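Long-range contacts in TT1561 protein (Thermus thermophilus, PDB 1UF3), which is of unknown function but binds calcium and, as a member of the calcineurin superfamily, is probably a metal-dependent phosphoesterase: residues Leu9-Pro14 with Ile36-Asn41; Pro65-Pro70 with Ile152-Thr157; His156-His161 with Val184-Lys189. All blocks are in the same frame, centred on the assembly; numbering follows the deposited sequence.

Contact 1 of 3, residues Leu9-Pro14 with Ile36-Asn41; sequences LATSNP and IALIGN
Ala37 N donates to Leu9 O at 2.9 Å, one of the backbone bonds between two neighbouring parallel strands whose axes run 4.8 Å apart. Ile39 N follows with a straighter bond to Thr11 O (3.1 Å, 171°), while the return bond from Thr11 N to Ala37 O is weak. This is the tight part: Leu9 pairs with Ile36 and Thr11 with Leu38 on the face covered by helix 18-25, whereas Ala10, Ala37, Ser12 and Ile39 lie on the other face, where Leu185 meets the two alanines. Thr11 CG2 sits beside Leu38 CG, the two side chains pointing the same way. Thr11 OG1, anti to the backbone N (chi1 -170°), bonds to Glu211 O. Ser12 and Ile39 press CB to CB at 3.6 Å. Strands 7-12 and 35-39, linked through helices 18-25 and 27-31, form a parallel beta-alpha-beta unit of the calcineurin-like fold.

Beyond Ser12 the strands give way to loops, and Asn13, partly exposed, carries the more open end. Its backbone N is shared between Ile39 O (2.8 Å) and, weakly, Gly40 O. Its OD1 accepts Asn41 N at 3.1 Å and, through a weaker bond, Asn41 ND2 at 2.8 Å, with the two amide planes turned 68° apart. A cis peptide precedes Asn41, and Pro14 CD lies 3.1 Å from Asn41 O.

The chemistry thus changes from regular strand pairing to a polar clasp. One amide oxygen grips both nitrogens of Asn41 and Asn41 OD1 takes Gln73 N, which probably fixes the rotation of the Asn41 amide where the two loops leave the sheet.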
loop_
_atom_site.group_PDB
_atom_site.type_symbol
_atom_site.label_atom_id
_atom_site.label_comp_id
_atom_site.label_asym_id
_atom_site.label_seq_id
_atom_site.Cartn_x
_atom_site.Cartn_y
_atom_site.Cartn_z
ATOM N N LEU A 9 6.800 -15.940 -11.217
ATOM C CA LEU A 9 5.895 -16.616 -12.150
ATOM C C LEU A 9 6.799 -16.987 -13.338
ATOM O O LEU A 9 7.469 -16.120 -13.931
ATOM C CB LEU A 9 4.778 -15.656 -12.579
ATOM C CG LEU A 9 3.681 -16.195 -13.493
ATOM C CD1 LEU A 9 2.995 -17.371 -12.824
ATOM C CD2 LEU A 9 2.672 -15.067 -13.788
ATOM N N ALA A 10 6.846 -18.273 -13.665
ATOM C CA ALA A 10 7.727 -18.754 -14.725
ATOM C C ALA A 10 7.116 -19.759 -15.712
ATOM O O ALA A 10 6.166 -20.458 -15.392
ATOM C CB ALA A 10 8.971 -19.362 -14.092
ATOM N N THR A 11 7.699 -19.817 -16.901
ATOM C CA THR A 11 7.247 -20.712 -17.958
ATOM C C THR A 11 8.271 -20.638 -19.072
ATOM O O THR A 11 9.176 -19.774 -19.054
ATOM C CB THR A 11 5.869 -20.289 -18.518
ATOM O OG1 THR A 11 5.369 -21.325 -19.366
ATOM C CG2 THR A 11 5.995 -19.012 -19.355
ATOM N N SER A 12 8.131 -21.534 -20.048
ATOM C CA SER A 12 9.053 -21.575 -21.179
ATOM C C SER A 12 8.361 -21.910 -22.499
ATOM O O SER A 12 7.191 -22.254 -22.542
ATOM C CB SER A 12 10.126 -22.635 -20.939
ATOM O OG SER A 12 9.509 -23.921 -20.916
ATOM N N ASN A 13 9.118 -21.787 -23.573
ATOM C CA ASN A 13 8.656 -22.136 -24.904
ATOM C C ASN A 13 7.205 -21.844 -25.274
ATOM O O ASN A 13 6.487 -22.745 -25.678
ATOM C CB ASN A 13 8.935 -23.630 -25.114
ATOM C CG ASN A 13 8.917 -24.024 -26.569
ATOM O OD1 ASN A 13 9.769 -23.588 -27.351
ATOM N ND2 ASN A 13 7.942 -24.852 -26.946
ATOM N N PRO A 14 6.745 -20.588 -25.140
ATOM C CA PRO A 14 5.353 -20.281 -25.503
ATOM C C PRO A 14 5.056 -20.464 -27.018
ATOM O O PRO A 14 3.900 -20.605 -27.421
ATOM C CB PRO A 14 5.187 -18.828 -25.047
ATOM C CG PRO A 14 6.600 -18.269 -25.146
ATOM C CD PRO A 14 7.416 -19.406 -24.569
ATOM N N ILE A 36 8.581 -12.123 -13.153
ATOM C CA ILE A 36 8.246 -13.094 -14.178
ATOM C C ILE A 36 9.546 -13.465 -14.865
ATOM O O ILE A 36 10.395 -12.602 -15.124
ATOM C CB ILE A 36 7.312 -12.495 -15.260
ATOM C CG1 ILE A 36 5.905 -12.297 -14.705
ATOM C CG2 ILE A 36 7.342 -13.367 -16.505
ATOM C CD1 ILE A 36 4.948 -11.528 -15.626
ATOM N N ALA A 37 9.726 -14.753 -15.131
ATOM C CA ALA A 37 10.907 -15.213 -15.835
ATOM C C ALA A 37 10.377 -16.055 -16.987
ATOM O O ALA A 37 9.546 -16.942 -16.785
ATOM C CB ALA A 37 11.795 -16.038 -14.925
ATOM N N LEU A 38 10.833 -15.770 -18.200
ATOM C CA LEU A 38 10.327 -16.514 -19.346
ATOM C C LEU A 38 11.438 -16.963 -20.294
ATOM O O LEU A 38 12.266 -16.166 -20.756
ATOM C CB LEU A 38 9.269 -15.664 -20.061
ATOM C CG LEU A 38 8.454 -16.301 -21.189
ATOM C CD1 LEU A 38 7.171 -15.482 -21.504
ATOM C CD2 LEU A 38 9.365 -16.415 -22.375
ATOM N N ILE A 39 11.450 -18.271 -20.547
ATOM C CA ILE A 39 12.439 -18.921 -21.394
ATOM C C ILE A 39 11.848 -19.193 -22.777
ATOM O O ILE A 39 10.707 -19.625 -22.869
ATOM C CB ILE A 39 12.870 -20.288 -20.781
ATOM C CG1 ILE A 39 13.322 -20.118 -19.321
ATOM C CG2 ILE A 39 14.018 -20.861 -21.576
ATOM C CD1 ILE A 39 14.636 -19.352 -19.168
ATOM N N GLY A 40 12.620 -18.960 -23.842
ATOM C CA GLY A 40 12.111 -19.203 -25.191
ATOM C C GLY A 40 11.832 -20.686 -25.447
ATOM O O GLY A 40 11.968 -21.498 -24.538
ATOM N N ASN A 41 11.438 -21.064 -26.663
ATOM C CA ASN A 41 11.249 -20.155 -27.794
ATOM C C ASN A 41 10.069 -19.234 -27.559
ATOM O O ASN A 41 8.968 -19.689 -27.269
ATOM C CB ASN A 41 10.976 -20.953 -29.090
ATOM C CG ASN A 41 12.055 -21.971 -29.395
ATOM O OD1 ASN A 41 13.215 -21.623 -29.620
ATOM N ND2 ASN A 41 11.675 -23.247 -29.407
#

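Contact 2 of 3, residues Pro65-Pro70 with Ile152-Thr157; sequences PTAYVP and IFLFHT
Val69 and Leu154 mark the closest backbone approach, 6.6 Å between their CA atoms. Strands 66-69 and 152-155 run in broadly the same direction but at 40° to each other, with axes 7.1 Å apart at their nearest. No hydrogen bond joins them, because they belong to different sheets laid face to face. The twist separates the chains toward Pro65 and Ile152, and the contact runs from Ala67 to Pro70 on one side and from Leu154 to His156 on the other.

Leu154 does most of the work. Its CB meets Val69 CG1 at 3.6 Å, the two side chains crossing obliquely. Farther out, CD2 reaches back over the facing strand, 3.7 Å from Ala67 O and 3.9 Å from Tyr68 CA, with Ala67 CB at 4.3 Å. The methyl therefore lies against backbone as much as side chain. On Val69, CG1 stands anti to the carbonyl carbon (chi1 -59°) and takes the leucine, also lying 3.8 Å from Leu154 O.

Tyr68 and Phe155 start out from the far faces of their strands: Tyr68 goes to helix 77-90, where its OH bonds to Glu88, and Phe155 packs on helix 170-179. At the loop end His156 CB comes loosely up to Pro70 O, at 4.2 Å.

What meets here is thus the buried inner surface of the two-sheet sandwich of a calcineurin-like phosphoesterase. With small Ala67 and branched Val69 facing one leucine, the strands come close through van der Waals contact alone, and burial of hydrocarbon rather than directed bonding holds this part of the sheets together.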
loop_
_atom_site.group_PDB
_atom_site.type_symbol
_atom_site.label_atom_id
_atom_site.label_comp_id
_atom_site.label_asym_id
_atom_site.label_seq_id
_atom_site.Cartn_x
_atom_site.Cartn_y
_atom_site.Cartn_z
ATOM N N PRO A 65 8.896 -6.790 -12.628
ATOM C CA PRO A 65 10.239 -7.090 -13.123
ATOM C C PRO A 65 10.068 -8.348 -13.974
ATOM O O PRO A 65 9.344 -9.260 -13.571
ATOM C CB PRO A 65 11.021 -7.365 -11.843
ATOM C CG PRO A 65 10.399 -6.388 -10.886
ATOM C CD PRO A 65 8.905 -6.545 -11.171
ATOM N N THR A 66 10.719 -8.397 -15.133
ATOM C CA THR A 66 10.581 -9.541 -16.036
ATOM C C THR A 66 11.883 -9.827 -16.765
ATOM O O THR A 66 12.535 -8.923 -17.278
ATOM C CB THR A 66 9.453 -9.279 -17.068
ATOM O OG1 THR A 66 8.233 -9.031 -16.367
ATOM C CG2 THR A 66 9.244 -10.478 -18.002
ATOM N N ALA A 67 12.278 -11.093 -16.802
ATOM C CA ALA A 67 13.504 -11.442 -17.491
ATOM C C ALA A 67 13.217 -12.568 -18.451
ATOM O O ALA A 67 12.409 -13.450 -18.170
ATOM C CB ALA A 67 14.593 -11.875 -16.489
ATOM N N TYR A 68 13.906 -12.558 -19.579
ATOM C CA TYR A 68 13.700 -13.607 -20.557
ATOM C C TYR A 68 14.932 -13.835 -21.408
ATOM O O TYR A 68 15.838 -12.983 -21.462
ATOM C CB TYR A 68 12.465 -13.285 -21.448
ATOM C CG TYR A 68 12.273 -11.808 -21.787
ATOM C CD1 TYR A 68 11.330 -11.025 -21.104
ATOM C CD2 TYR A 68 13.072 -11.181 -22.747
ATOM C CE1 TYR A 68 11.196 -9.624 -21.373
ATOM C CE2 TYR A 68 12.952 -9.793 -23.019
ATOM C CZ TYR A 68 12.022 -9.030 -22.323
ATOM O OH TYR A 68 11.989 -7.665 -22.526
ATOM N N VAL A 69 15.006 -15.025 -22.010
ATOM C CA VAL A 69 16.091 -15.358 -22.922
ATOM C C VAL A 69 15.406 -16.024 -24.128
ATOM O O VAL A 69 14.317 -16.603 -24.014
ATOM C CB VAL A 69 17.147 -16.303 -22.304
ATOM C CG1 VAL A 69 17.752 -15.662 -21.067
ATOM C CG2 VAL A 69 16.536 -17.647 -21.982
ATOM N N PRO A 70 16.022 -15.920 -25.303
ATOM C CA PRO A 70 15.426 -16.518 -26.499
ATOM C C PRO A 70 15.723 -18.017 -26.603
ATOM O O PRO A 70 16.606 -18.542 -25.904
ATOM C CB PRO A 70 16.073 -15.716 -27.616
ATOM C CG PRO A 70 17.493 -15.549 -27.090
ATOM C CD PRO A 70 17.301 -15.242 -25.615
ATOM N N ILE A 152 20.674 -15.806 -10.375
ATOM C CA ILE A 152 19.516 -16.471 -10.990
ATOM C C ILE A 152 19.868 -16.557 -12.479
ATOM O O ILE A 152 20.081 -15.529 -13.134
ATOM C CB ILE A 152 18.209 -15.664 -10.820
ATOM C CG1 ILE A 152 17.819 -15.595 -9.335
ATOM C CG2 ILE A 152 17.076 -16.319 -11.647
ATOM C CD1 ILE A 152 16.466 -14.957 -9.042
ATOM N N PHE A 153 19.980 -17.783 -12.990
ATOM C CA PHE A 153 20.341 -18.019 -14.382
ATOM C C PHE A 153 19.151 -18.473 -15.207
ATOM O O PHE A 153 18.306 -19.212 -14.728
ATOM C CB PHE A 153 21.423 -19.116 -14.503
ATOM C CG PHE A 153 22.818 -18.691 -14.091
ATOM C CD1 PHE A 153 23.104 -17.382 -13.694
ATOM C CD2 PHE A 153 23.851 -19.606 -14.130
ATOM C CE1 PHE A 153 24.392 -17.011 -13.351
ATOM C CE2 PHE A 153 25.153 -19.239 -13.786
ATOM C CZ PHE A 153 25.423 -17.946 -13.398
ATOM N N LEU A 154 19.105 -18.033 -16.458
ATOM C CA LEU A 154 18.042 -18.443 -17.381
ATOM C C LEU A 154 18.713 -19.090 -18.585
ATOM O O LEU A 154 19.550 -18.486 -19.233
ATOM C CB LEU A 154 17.201 -17.246 -17.849
ATOM C CG LEU A 154 15.957 -16.935 -17.017
ATOM C CD1 LEU A 154 16.385 -16.334 -15.675
ATOM C CD2 LEU A 154 15.042 -15.977 -17.783
ATOM N N PHE A 155 18.380 -20.338 -18.867
ATOM C CA PHE A 155 18.967 -21.020 -20.026
ATOM C C PHE A 155 17.842 -21.729 -20.756
ATOM O O PHE A 155 16.799 -22.061 -20.172
ATOM C CB PHE A 155 19.931 -22.151 -19.645
ATOM C CG PHE A 155 21.132 -21.731 -18.891
ATOM C CD1 PHE A 155 21.392 -22.295 -17.633
ATOM C CD2 PHE A 155 22.074 -20.897 -19.469
ATOM C CE1 PHE A 155 22.575 -22.038 -16.981
ATOM C CE2 PHE A 155 23.253 -20.630 -18.830
ATOM C CZ PHE A 155 23.515 -21.210 -17.571
ATOM N N HIS A 156 18.059 -21.985 -22.034
ATOM C CA HIS A 156 17.056 -22.743 -22.734
ATOM C C HIS A 156 17.450 -24.224 -22.548
ATOM O O HIS A 156 16.624 -25.061 -22.197
ATOM C CB HIS A 156 17.024 -22.404 -24.207
ATOM C CG HIS A 156 16.040 -23.238 -24.961
ATOM N ND1 HIS A 156 16.355 -24.485 -25.461
ATOM C CD2 HIS A 156 14.715 -23.066 -25.178
ATOM C CE1 HIS A 156 15.261 -25.043 -25.954
ATOM N NE2 HIS A 156 14.253 -24.202 -25.792
ATOM N N THR A 157 18.730 -24.499 -22.755
ATOM C CA THR A 157 19.329 -25.818 -22.674
ATOM C C THR A 157 19.374 -26.408 -21.262
ATOM O O THR A 157 19.893 -25.788 -20.339
ATOM C CB THR A 157 20.743 -25.735 -23.252
ATOM O OG1 THR A 157 20.647 -25.329 -24.622
ATOM C CG2 THR A 157 21.480 -27.078 -23.154
#

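Contact 3 of 3, residues His156-His161 with Val184-Lys189; sequences HTMPYH and VLVAGK
Val186 comes first along the second segment, its two methyls divided between different partners. CG1 meets Thr157 O at 3.7 Å and Pro159 CD at 3.9 Å; CG2 touches CG of Met158, modelled as selenomethionine, whose side chain crosses the valine at about a right angle.

Next, Ala187 N donates to His156 O (3.3 Å, 144°), the donor tilted from the carbonyl plane. Its CB lies over one face of the His156 imidazole, 3.7 Å from the ring centroid and displaced toward the CD2-NE2 side of the rim in a CH-pi contact. Ala187 O lies 3.5 Å from Met158 CG and accepts a hydrogen bond from a water that also donates to His156 O, so His156 O is held by amide and water.

Gly188 follows in an extended conformation where a CB would jam against Ala187 O, and its N bonds to Ser12 OG.

Strand 151-155, helix 170-179 and parallel strand 183-186 form a beta-alpha-beta crossover, and the contact joins the loop after the first strand to the C-terminal end of the second. In relatives such strand-end loops line the metal site; here the side chains of calcium-site Glu99 and Lys45 lie about 12 Å from that of His156.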
loop_
_atom_site.group_PDB
_atom_site.type_symbol
_atom_site.label_atom_id
_atom_site.label_comp_id
_atom_site.label_asym_id
_atom_site.label_seq_id
_atom_site.Cartn_x
_atom_site.Cartn_y
_atom_site.Cartn_z
ATOM N N HIS A 156 18.059 -21.985 -22.034
ATOM C CA HIS A 156 17.056 -22.743 -22.734
ATOM C C HIS A 156 17.450 -24.224 -22.548
ATOM O O HIS A 156 16.624 -25.061 -22.197
ATOM C CB HIS A 156 17.024 -22.404 -24.207
ATOM C CG HIS A 156 16.040 -23.238 -24.961
ATOM N ND1 HIS A 156 16.355 -24.485 -25.461
ATOM C CD2 HIS A 156 14.715 -23.066 -25.178
ATOM C CE1 HIS A 156 15.261 -25.043 -25.954
ATOM N NE2 HIS A 156 14.253 -24.202 -25.792
ATOM N N THR A 157 18.730 -24.499 -22.755
ATOM C CA THR A 157 19.329 -25.818 -22.674
ATOM C C THR A 157 19.374 -26.408 -21.262
ATOM O O THR A 157 19.893 -25.788 -20.339
ATOM C CB THR A 157 20.743 -25.735 -23.252
ATOM O OG1 THR A 157 20.647 -25.329 -24.622
ATOM C CG2 THR A 157 21.480 -27.078 -23.154
HETATM N N MSE A 158 18.818 -27.605 -21.099
HETATM C CA MSE A 158 18.795 -28.283 -19.802
HETATM C C MSE A 158 20.139 -28.874 -19.423
HETATM O O MSE A 158 20.874 -29.369 -20.276
HETATM C CB MSE A 158 17.798 -29.431 -19.815
HETATM C CG MSE A 158 16.367 -29.050 -19.743
HETATM SE SE MSE A 158 15.367 -30.570 -19.070
HETATM C CE MSE A 158 16.291 -30.800 -17.397
ATOM N N PRO A 159 20.479 -28.841 -18.127
ATOM C CA PRO A 159 21.759 -29.413 -17.703
ATOM C C PRO A 159 21.603 -30.930 -17.526
ATOM O O PRO A 159 20.501 -31.436 -17.330
ATOM C CB PRO A 159 22.019 -28.721 -16.373
ATOM C CG PRO A 159 20.632 -28.598 -15.816
ATOM C CD PRO A 159 19.843 -28.114 -17.014
ATOM N N TYR A 160 22.706 -31.652 -17.628
ATOM C CA TYR A 160 22.667 -33.090 -17.434
ATOM C C TYR A 160 22.386 -33.294 -15.956
ATOM O O TYR A 160 23.065 -32.695 -15.115
ATOM C CB TYR A 160 24.015 -33.697 -17.756
ATOM C CG TYR A 160 24.148 -35.088 -17.205
ATOM C CD1 TYR A 160 23.595 -36.173 -17.884
ATOM C CD2 TYR A 160 24.824 -35.323 -16.005
ATOM C CE1 TYR A 160 23.715 -37.472 -17.393
ATOM C CE2 TYR A 160 24.952 -36.623 -15.494
ATOM C CZ TYR A 160 24.394 -37.695 -16.201
ATOM O OH TYR A 160 24.513 -38.988 -15.734
ATOM N N HIS A 161 21.403 -34.133 -15.645
ATOM C CA HIS A 161 21.014 -34.407 -14.264
ATOM C C HIS A 161 20.228 -35.711 -14.254
ATOM O O HIS A 161 19.155 -35.801 -14.857
ATOM C CB HIS A 161 20.125 -33.276 -13.727
ATOM C CG HIS A 161 19.838 -33.370 -12.259
ATOM N ND1 HIS A 161 18.963 -34.289 -11.725
ATOM C CD2 HIS A 161 20.334 -32.673 -11.207
ATOM C CE1 HIS A 161 18.932 -34.159 -10.411
ATOM N NE2 HIS A 161 19.756 -33.186 -10.070
ATOM N N VAL A 184 18.128 -21.781 -11.193
ATOM C CA VAL A 184 18.424 -21.959 -12.606
ATOM C C VAL A 184 17.088 -22.352 -13.225
ATOM O O VAL A 184 16.446 -23.329 -12.793
ATOM C CB VAL A 184 19.440 -23.109 -12.856
ATOM C CG1 VAL A 184 19.718 -23.258 -14.377
ATOM C CG2 VAL A 184 20.737 -22.827 -12.131
ATOM N N LEU A 185 16.634 -21.574 -14.195
ATOM C CA LEU A 185 15.379 -21.888 -14.875
ATOM C C LEU A 185 15.719 -22.403 -16.286
ATOM O O LEU A 185 16.546 -21.810 -16.989
ATOM C CB LEU A 185 14.493 -20.635 -14.974
ATOM C CG LEU A 185 13.630 -20.294 -13.750
ATOM C CD1 LEU A 185 13.033 -18.898 -13.894
ATOM C CD2 LEU A 185 12.503 -21.316 -13.624
ATOM N N VAL A 186 15.111 -23.510 -16.701
ATOM C CA VAL A 186 15.394 -24.029 -18.051
ATOM C C VAL A 186 14.103 -24.383 -18.783
ATOM O O VAL A 186 13.054 -24.576 -18.179
ATOM C CB VAL A 186 16.328 -25.297 -18.015
ATOM C CG1 VAL A 186 17.695 -24.938 -17.459
ATOM C CG2 VAL A 186 15.672 -26.411 -17.190
ATOM N N ALA A 187 14.179 -24.445 -20.099
ATOM C CA ALA A 187 13.011 -24.793 -20.900
ATOM C C ALA A 187 12.668 -26.278 -20.751
ATOM O O ALA A 187 13.543 -27.113 -20.562
ATOM C CB ALA A 187 13.284 -24.479 -22.380
ATOM N N GLY A 188 11.391 -26.605 -20.837
ATOM C CA GLY A 188 11.013 -28.001 -20.751
ATOM C C GLY A 188 9.541 -28.206 -20.482
ATOM O O GLY A 188 8.869 -27.312 -19.968
ATOM N N LYS A 189 9.047 -29.393 -20.833
ATOM C CA LYS A 189 7.643 -29.747 -20.621
ATOM C C LYS A 189 7.548 -30.549 -19.331
ATOM O O LYS A 189 8.424 -31.356 -19.032
ATOM C CB LYS A 189 7.108 -30.567 -21.808
ATOM C CG LYS A 189 7.003 -29.763 -23.106
ATOM C CD LYS A 189 6.500 -30.607 -24.280
ATOM C CE LYS A 189 7.545 -31.620 -24.728
ATOM N NZ LYS A 189 6.990 -32.541 -25.751
HETATM O O HOH W 1 15.495 -27.356 -22.359
#

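How the contacts relate
From the N terminus, contact 1 closes first, bringing strand 35-39 beside strand 7-12 after the helices 18-25 and 27-31. Contact 2 opens afterwards and spans a much longer loop, from strand 66-69 to strand 151-155, which takes in the edge of the first sheet and the start of the second. Contact 3 begins on the residues, His156 and Thr157, where contact 2 ends, and closes the loop through helix 170-179 to strand 183-186. The three therefore run in series, with none enclosing another. Strand 35-39 also bonds to strand 66-69, and strand 151-155 to strand 183-186. Contact 2 thus bridges the sheets that contacts 1 and 3 build, and His156 CD2 approaches Gly40 O where all three converge.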